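Local coordinates for protein manganese-dependent ADP-ribose/CDP-alcohol diphosphatase (Danio rerio, PDB 2NXF) that probably hydrolyses ADP-ribose and CDP-alcohols such as CDP-choline, splitting the diphosphate with the help of a dinuclear metal centre, at residues P140-V145 with A299-D304; I155-E158 with E162-T165; G277-T282 with L317-S322. All coordinates share one frame; numbering follows the deposited sequence.

Contact 1 of 3, residues P140-V145 with A299-D304; sequences PNFRFV and AYLYED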
# COMPACT_ATOMS: atom_id res chain seq x y z
N PRO A 140 -3.82 22.36 4.96
CA PRO A 140 -3.85 22.75 6.36
C PRO A 140 -4.62 21.74 7.23
O PRO A 140 -5.72 21.35 6.86
CB PRO A 140 -4.59 24.10 6.33
CG PRO A 140 -4.31 24.64 4.97
CD PRO A 140 -4.35 23.43 4.08
N ASN A 141 -4.00 21.33 8.34
CA ASN A 141 -4.62 20.43 9.33
C ASN A 141 -4.67 18.95 8.91
O ASN A 141 -5.33 18.15 9.59
CB ASN A 141 -6.03 20.90 9.74
CG ASN A 141 -6.07 22.35 10.19
OD1 ASN A 141 -6.80 23.18 9.63
ND2 ASN A 141 -5.28 22.68 11.20
N PHE A 142 -4.02 18.62 7.80
CA PHE A 142 -3.93 17.22 7.33
C PHE A 142 -2.51 16.79 7.12
O PHE A 142 -1.64 17.61 6.76
CB PHE A 142 -4.73 17.02 6.04
CG PHE A 142 -6.20 17.18 6.24
CD1 PHE A 142 -6.96 16.12 6.71
CD2 PHE A 142 -6.83 18.41 5.99
CE1 PHE A 142 -8.33 16.27 6.94
CE2 PHE A 142 -8.20 18.57 6.21
CZ PHE A 142 -8.94 17.50 6.68
N ARG A 143 -2.26 15.50 7.36
CA ARG A 143 -0.91 14.97 7.19
C ARG A 143 -1.02 13.60 6.55
O ARG A 143 -1.90 12.83 6.92
CB ARG A 143 -0.17 14.90 8.52
CG ARG A 143 1.33 14.56 8.30
CD ARG A 143 2.18 15.01 9.44
NE ARG A 143 2.04 16.44 9.65
CZ ARG A 143 2.80 17.38 9.09
NH1 ARG A 143 3.81 17.04 8.28
NH2 ARG A 143 2.57 18.64 9.35
N PHE A 144 -0.16 13.33 5.56
CA PHE A 144 -0.06 12.01 4.93
C PHE A 144 1.22 11.35 5.40
O PHE A 144 2.27 12.00 5.47
CB PHE A 144 0.04 12.13 3.39
CG PHE A 144 -1.27 12.37 2.68
CD1 PHE A 144 -2.39 12.82 3.36
CD2 PHE A 144 -1.36 12.16 1.31
CE1 PHE A 144 -3.61 13.04 2.65
CE2 PHE A 144 -2.56 12.37 0.61
CZ PHE A 144 -3.68 12.80 1.28
N VAL A 145 1.14 10.04 5.66
CA VAL A 145 2.32 9.27 6.06
C VAL A 145 2.33 8.04 5.16
O VAL A 145 1.32 7.32 5.08
CB VAL A 145 2.23 8.83 7.55
CG1 VAL A 145 3.46 7.99 7.93
CG2 VAL A 145 2.09 10.05 8.49
N ALA A 299 -10.82 10.49 -3.01
CA ALA A 299 -11.14 10.86 -1.64
C ALA A 299 -11.21 12.37 -1.51
O ALA A 299 -10.39 13.09 -2.09
CB ALA A 299 -10.11 10.29 -0.67
N TYR A 300 -12.20 12.81 -0.75
CA TYR A 300 -12.44 14.22 -0.50
C TYR A 300 -12.34 14.46 1.01
O TYR A 300 -13.11 13.90 1.78
CB TYR A 300 -13.84 14.60 -1.00
CG TYR A 300 -14.01 14.44 -2.50
CD1 TYR A 300 -13.88 15.54 -3.34
CD2 TYR A 300 -14.31 13.20 -3.07
CE1 TYR A 300 -14.03 15.42 -4.72
CE2 TYR A 300 -14.47 13.06 -4.46
CZ TYR A 300 -14.32 14.19 -5.27
OH TYR A 300 -14.47 14.10 -6.63
N LEU A 301 -11.39 15.31 1.41
CA LEU A 301 -11.22 15.70 2.80
C LEU A 301 -11.93 17.03 3.01
O LEU A 301 -11.56 18.04 2.42
CB LEU A 301 -9.73 15.82 3.15
CG LEU A 301 -8.93 14.52 3.08
CD1 LEU A 301 -7.43 14.82 3.19
CD2 LEU A 301 -9.38 13.54 4.18
N TYR A 302 -12.98 17.00 3.83
CA TYR A 302 -13.67 18.21 4.25
C TYR A 302 -13.24 18.57 5.66
O TYR A 302 -12.46 17.85 6.29
CB TYR A 302 -15.19 18.02 4.19
CG TYR A 302 -15.72 17.70 2.82
CD1 TYR A 302 -16.16 18.73 1.98
CD2 TYR A 302 -15.81 16.38 2.37
CE1 TYR A 302 -16.66 18.45 0.72
CE2 TYR A 302 -16.30 16.10 1.11
CZ TYR A 302 -16.73 17.13 0.30
OH TYR A 302 -17.22 16.84 -0.95
N GLU A 303 -13.78 19.68 6.17
CA GLU A 303 -13.44 20.09 7.53
C GLU A 303 -14.06 19.18 8.59
O GLU A 303 -13.54 19.10 9.70
CB GLU A 303 -13.79 21.57 7.75
CG GLU A 303 -13.05 22.46 6.75
CD GLU A 303 -13.10 23.93 7.06
OE1 GLU A 303 -14.15 24.43 7.49
OE2 GLU A 303 -12.06 24.60 6.84
N ASP A 304 -15.13 18.45 8.24
CA ASP A 304 -15.85 17.63 9.21
C ASP A 304 -15.94 16.14 8.90
O ASP A 304 -16.37 15.35 9.75
CB ASP A 304 -17.26 18.20 9.42
CG ASP A 304 -18.17 18.03 8.21
OD1 ASP A 304 -17.68 18.02 7.06
OD2 ASP A 304 -19.39 17.93 8.43

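Contact 2 of 3, residues I155-E158 with E162-T165; sequences IGRE and EKHT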
# COMPACT_ATOMS: atom_id res chain seq x y z
N ILE A 155 12.42 -10.25 1.05
CA ILE A 155 12.37 -9.94 -0.38
C ILE A 155 12.85 -8.51 -0.69
O ILE A 155 13.22 -8.22 -1.85
CB ILE A 155 10.96 -10.16 -0.98
CG1 ILE A 155 9.92 -9.22 -0.33
CG2 ILE A 155 10.56 -11.64 -0.91
CD1 ILE A 155 8.62 -9.20 -1.08
N GLY A 156 12.85 -7.65 0.33
CA GLY A 156 13.23 -6.24 0.17
C GLY A 156 14.49 -5.81 0.90
O GLY A 156 14.73 -4.61 1.10
N ARG A 157 15.29 -6.79 1.33
CA ARG A 157 16.57 -6.51 1.98
C ARG A 157 17.64 -7.44 1.40
O ARG A 157 17.32 -8.52 0.91
CB ARG A 157 16.44 -6.71 3.50
CG ARG A 157 15.54 -5.70 4.22
CD ARG A 157 16.12 -4.27 4.13
NE ARG A 157 15.25 -3.28 4.78
CZ ARG A 157 15.43 -1.97 4.71
NH1 ARG A 157 16.43 -1.46 3.97
NH2 ARG A 157 14.60 -1.16 5.36
N GLU A 158 18.91 -7.02 1.44
CA GLU A 158 20.02 -7.75 0.83
C GLU A 158 20.46 -8.90 1.71
O GLU A 158 20.60 -8.74 2.93
CB GLU A 158 21.23 -6.83 0.61
CG GLU A 158 21.02 -5.66 -0.34
CD GLU A 158 22.20 -4.68 -0.36
OE1 GLU A 158 23.36 -5.11 -0.16
OE2 GLU A 158 21.96 -3.47 -0.60
N GLU A 162 22.08 -7.03 8.18
CA GLU A 162 21.52 -7.18 9.52
C GLU A 162 20.00 -7.31 9.44
O GLU A 162 19.40 -8.19 10.05
CB GLU A 162 21.92 -5.97 10.36
CG GLU A 162 21.70 -6.09 11.85
CD GLU A 162 22.41 -4.98 12.62
OE1 GLU A 162 22.11 -3.78 12.36
OE2 GLU A 162 23.27 -5.29 13.47
N LYS A 163 19.37 -6.44 8.66
CA LYS A 163 17.93 -6.44 8.55
C LYS A 163 17.38 -7.68 7.83
O LYS A 163 16.37 -8.24 8.24
CB LYS A 163 17.42 -5.13 7.94
CG LYS A 163 16.17 -4.68 8.60
CD LYS A 163 15.80 -3.22 8.28
CE LYS A 163 16.03 -2.30 9.47
NZ LYS A 163 15.50 -0.93 9.20
N HIS A 164 18.06 -8.14 6.79
CA HIS A 164 17.62 -9.38 6.12
C HIS A 164 17.72 -10.57 7.07
O HIS A 164 16.81 -11.41 7.12
CB HIS A 164 18.45 -9.65 4.87
CG HIS A 164 18.01 -10.86 4.10
ND1 HIS A 164 18.38 -12.14 4.46
CD2 HIS A 164 17.23 -10.98 3.01
CE1 HIS A 164 17.84 -13.00 3.62
NE2 HIS A 164 17.14 -12.33 2.72
N THR A 165 18.83 -10.65 7.80
CA THR A 165 19.05 -11.76 8.74
C THR A 165 17.98 -11.73 9.84
O THR A 165 17.38 -12.76 10.15
CB THR A 165 20.47 -11.69 9.35
OG1 THR A 165 21.44 -11.72 8.30
CG2 THR A 165 20.72 -12.88 10.27

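Contact 3 of 3, residues G277-T282 with L317-S322; sequences GAQHIT and LTITYS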
# COMPACT_ATOMS: atom_id res chain seq x y z
N GLY A 277 -11.94 4.20 16.79
CA GLY A 277 -12.62 5.10 15.85
C GLY A 277 -11.88 5.27 14.52
O GLY A 277 -12.45 5.76 13.54
N ALA A 278 -10.61 4.86 14.49
CA ALA A 278 -9.82 4.92 13.26
C ALA A 278 -10.40 3.98 12.22
O ALA A 278 -10.79 2.87 12.53
CB ALA A 278 -8.38 4.57 13.53
N GLN A 279 -10.47 4.46 10.98
CA GLN A 279 -10.99 3.66 9.89
C GLN A 279 -9.85 2.94 9.18
O GLN A 279 -8.85 3.56 8.83
CB GLN A 279 -11.70 4.59 8.91
CG GLN A 279 -12.16 3.96 7.65
CD GLN A 279 -13.47 3.24 7.83
OE1 GLN A 279 -14.46 3.84 8.28
NE2 GLN A 279 -13.50 1.95 7.48
N HIS A 280 -10.00 1.63 8.97
CA HIS A 280 -9.07 0.88 8.12
C HIS A 280 -9.73 0.59 6.80
O HIS A 280 -10.88 0.15 6.76
CB HIS A 280 -8.63 -0.40 8.83
CG HIS A 280 -7.78 -0.12 10.04
ND1 HIS A 280 -6.42 -0.25 10.02
CD2 HIS A 280 -8.10 0.39 11.25
CE1 HIS A 280 -5.93 0.13 11.19
NE2 HIS A 280 -6.93 0.52 11.96
N ILE A 281 -9.00 0.88 5.72
CA ILE A 281 -9.51 0.65 4.38
C ILE A 281 -8.48 -0.16 3.60
O ILE A 281 -7.31 0.23 3.51
CB ILE A 281 -9.75 1.98 3.62
CG1 ILE A 281 -10.67 2.91 4.43
CG2 ILE A 281 -10.32 1.72 2.21
CD1 ILE A 281 -10.63 4.37 3.95
N THR A 282 -8.90 -1.30 3.07
CA THR A 282 -8.05 -2.08 2.19
C THR A 282 -8.67 -2.03 0.80
O THR A 282 -9.76 -2.55 0.59
CB THR A 282 -7.90 -3.54 2.68
OG1 THR A 282 -7.44 -3.54 4.03
CG2 THR A 282 -6.90 -4.35 1.79
N LEU A 317 -17.41 5.34 0.98
CA LEU A 317 -17.27 5.33 2.43
C LEU A 317 -17.20 6.76 2.90
O LEU A 317 -16.57 7.60 2.25
CB LEU A 317 -15.98 4.59 2.80
CG LEU A 317 -15.66 4.22 4.24
CD1 LEU A 317 -16.81 3.53 4.95
CD2 LEU A 317 -14.44 3.31 4.18
N THR A 318 -17.84 7.04 4.03
CA THR A 318 -17.73 8.35 4.68
C THR A 318 -17.20 8.15 6.10
O THR A 318 -17.70 7.29 6.84
CB THR A 318 -19.08 9.12 4.68
OG1 THR A 318 -19.51 9.33 3.33
CG2 THR A 318 -18.95 10.48 5.38
N ILE A 319 -16.18 8.92 6.47
CA ILE A 319 -15.71 8.94 7.85
C ILE A 319 -16.05 10.29 8.45
O ILE A 319 -15.56 11.31 7.98
CB ILE A 319 -14.18 8.75 7.98
CG1 ILE A 319 -13.67 7.59 7.13
CG2 ILE A 319 -13.79 8.65 9.48
CD1 ILE A 319 -12.16 7.68 6.86
N THR A 320 -16.90 10.29 9.47
CA THR A 320 -17.21 11.52 10.20
C THR A 320 -16.12 11.71 11.26
O THR A 320 -15.72 10.75 11.93
CB THR A 320 -18.62 11.46 10.80
OG1 THR A 320 -19.56 11.10 9.77
CG2 THR A 320 -19.00 12.80 11.39
N TYR A 321 -15.58 12.92 11.36
CA TYR A 321 -14.43 13.14 12.24
C TYR A 321 -14.84 13.13 13.70
O TYR A 321 -15.92 13.60 14.04
CB TYR A 321 -13.73 14.47 11.94
CG TYR A 321 -13.14 14.66 10.56
CD1 TYR A 321 -12.86 15.94 10.10
CD2 TYR A 321 -12.87 13.58 9.71
CE1 TYR A 321 -12.32 16.16 8.86
CE2 TYR A 321 -12.32 13.79 8.45
CZ TYR A 321 -12.07 15.09 8.03
OH TYR A 321 -11.55 15.34 6.79
N SER A 322 -13.97 12.60 14.56
CA SER A 322 -14.18 12.60 16.01
C SER A 322 -13.94 14.01 16.53
O SER A 322 -13.10 14.72 15.97
CB SER A 322 -13.19 11.66 16.68
OG SER A 322 -11.85 12.11 16.51
OXT SER A 322 -14.55 14.45 17.51

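Contact 1 of 3, residues P140-V145 with A299-D304
Phe142 and Leu301 mark the closest approach of two backbones that belong to different β-sheets, their CA atoms lying 8.7 Å apart. That spacing is too wide for ladder pairing, so the join between strand 142-146 and the end of strand 295-301 is made by side chains, both of which leave the main chain pointing toward the opposing segment. Phe142 offers a flat, wholly apolar surface, and Leu301 a branched one that can spread across it. In both, CG stands opposite the carbonyl carbon (chi1 -66° in Phe142, -65° in Leu301), and the side chains run past one another. This brings Leu301 CD1 over one face of the Phe142 ring, 4.1 Å from the centroid and 24° off the normal, a CH-pi contact. The methyl sits off centre, and its nearest ring atom is Phe142 CD1 at 3.8 Å. The other branch, Leu301 CD2, reaches Phe142 CE1 at 4.0 Å. Farther round, the ring turns its edge to Tyr302 O, with Phe142 CZ 3.6 Å from that oxygen, where the weakly positive ring hydrogens suit a carbonyl. Phe144 lends a lighter touch: its ring edge meets the same methyl, with CE1 4.2 Å from Leu301 CD1, so that one leucine branch lies between two phenylalanines. The contact is largely apolar and buried, as befits the inside of the two-sheet sandwich of the calcineurin-like phosphoesterase fold. Arg143, next along the strand, takes no part and instead makes salt bridges with Glu135 and Glu221. Around the core, Phe8 of strand 6-11 meets both Leu301 and Phe144, Leu224 of strand 222-227 packs against the same pair, and helix 203-219 flanks the other face of strand 142-146 through Arg143 and Val145.

Contact 2 of 3, residues I155-E158 with E162-T165
Arg157 lays one face of its guanidinium over the aliphatic part of Lys163, where Lys163 CD comes to 3.5 Å from Arg157 NE. The two chains cross at a slant, and the bend of Arg157 at chi2 (-64°) brings its guanidinium across the lysine chain. The long methylenes of lysine suit the flat cation by offering it a greasy surface, while the charged ends converge: Arg157 NH2 and Lys163 NZ are 4.0 Å apart, and both make salt bridges to Asp151 OD1, which is likely to offset their like charges. Arg157 NH1 also bridges to Asp130, so the guanidinium is held by two acids as well as by the lysine. Replacing Arg157 by a leucine would probably leave Asp130 without this mate, take from Asp151 one of its two cations here, and give up the flat surface over the lysine methylenes. Nearer the backbone, Arg157 CB packs on His164 CB at 3.8 Å. His164 turns its ring to the loop's main chain; its CD2 lies 3.2 Å from Arg157 O, and its CB is only 3.0 Å from Glu158 O, a tight fit. Ser161 secures the turn, its OG hydrogen-bonded to both Glu158 O and His164 N. This loop-helix junction folds back on the first turn of helix 162-174 within the calcineurin-like phosphoesterase fold, away from the annotated metal ligands, although the Lys163 side chain is about 8 Å from a bound zinc ion.

Contact 3 of 3, residues G277-T282 with L317-S322
Gln279 has its CG anti to the backbone N (chi1 173°) and then bends at chi2, which lays its methylenes against Ile319 and swings its amide to Leu317. The setting is the interface of a β-sandwich: strand 279-282 belongs to one sheet and strand 317-320 is an edge strand of the other. Their axes pass at 9.6 Å and run almost antiparallel, at 159°, too far for backbone pairing, so side chains make the join. Ile319, with CG1 anti to its carbonyl carbon, crosses Gln279 at a slant and sets CD1 3.7 Å from Gln279 CB. Leu317 comes from the opposite direction, its CD2 lying 3.7 Å from Gln279 NE2; Leu317 and Ile281 reach toward each other, the same methyl lying 3.8 Å from Ile281 CG1. Branched apolar residues suit this largely buried seam, where one methyl, Leu317 CD2, serves both Gln279 and Ile281. Leu259 and Met306 extend the apolar surroundings of Ile319, and Met306 and Met308 those of Ile281, so both sheets contribute. Glutamine fits because its methylenes pack as a hydrocarbon would, while its amide can turn back to the main chain of its own strand. It does so with a nearly straight bond: Gln279 NE2 donates to His280 O over 3.3 Å at 166°, the oxygen lying close to the amide plane of Gln279 while the nitrogen stands well above the plane of the His280 carbonyl.

How the contacts relate
Contacts 1 and 3 are two places along one buried interface: each joins the sheet that includes strands 142-146 and 279-282 to the sheet that includes strands 295-301 and 317-320. They touch directly, since Tyr302 O of contact 1 lies 2.7 Å from Tyr321 OH of contact 3, a probable hydrogen bond. Contact 1 is aromatic and aliphatic, whereas contact 3 replaces the rings with branched chains and admits one amide. Contact 2 lies across the chain's centre from contact 1, their centres about 35 Å apart, and is only partly buried. In this short-range loop-helix join, hydrocarbon overlap unites the two segments, while their cationic ends turn to acids elsewhere in the chain.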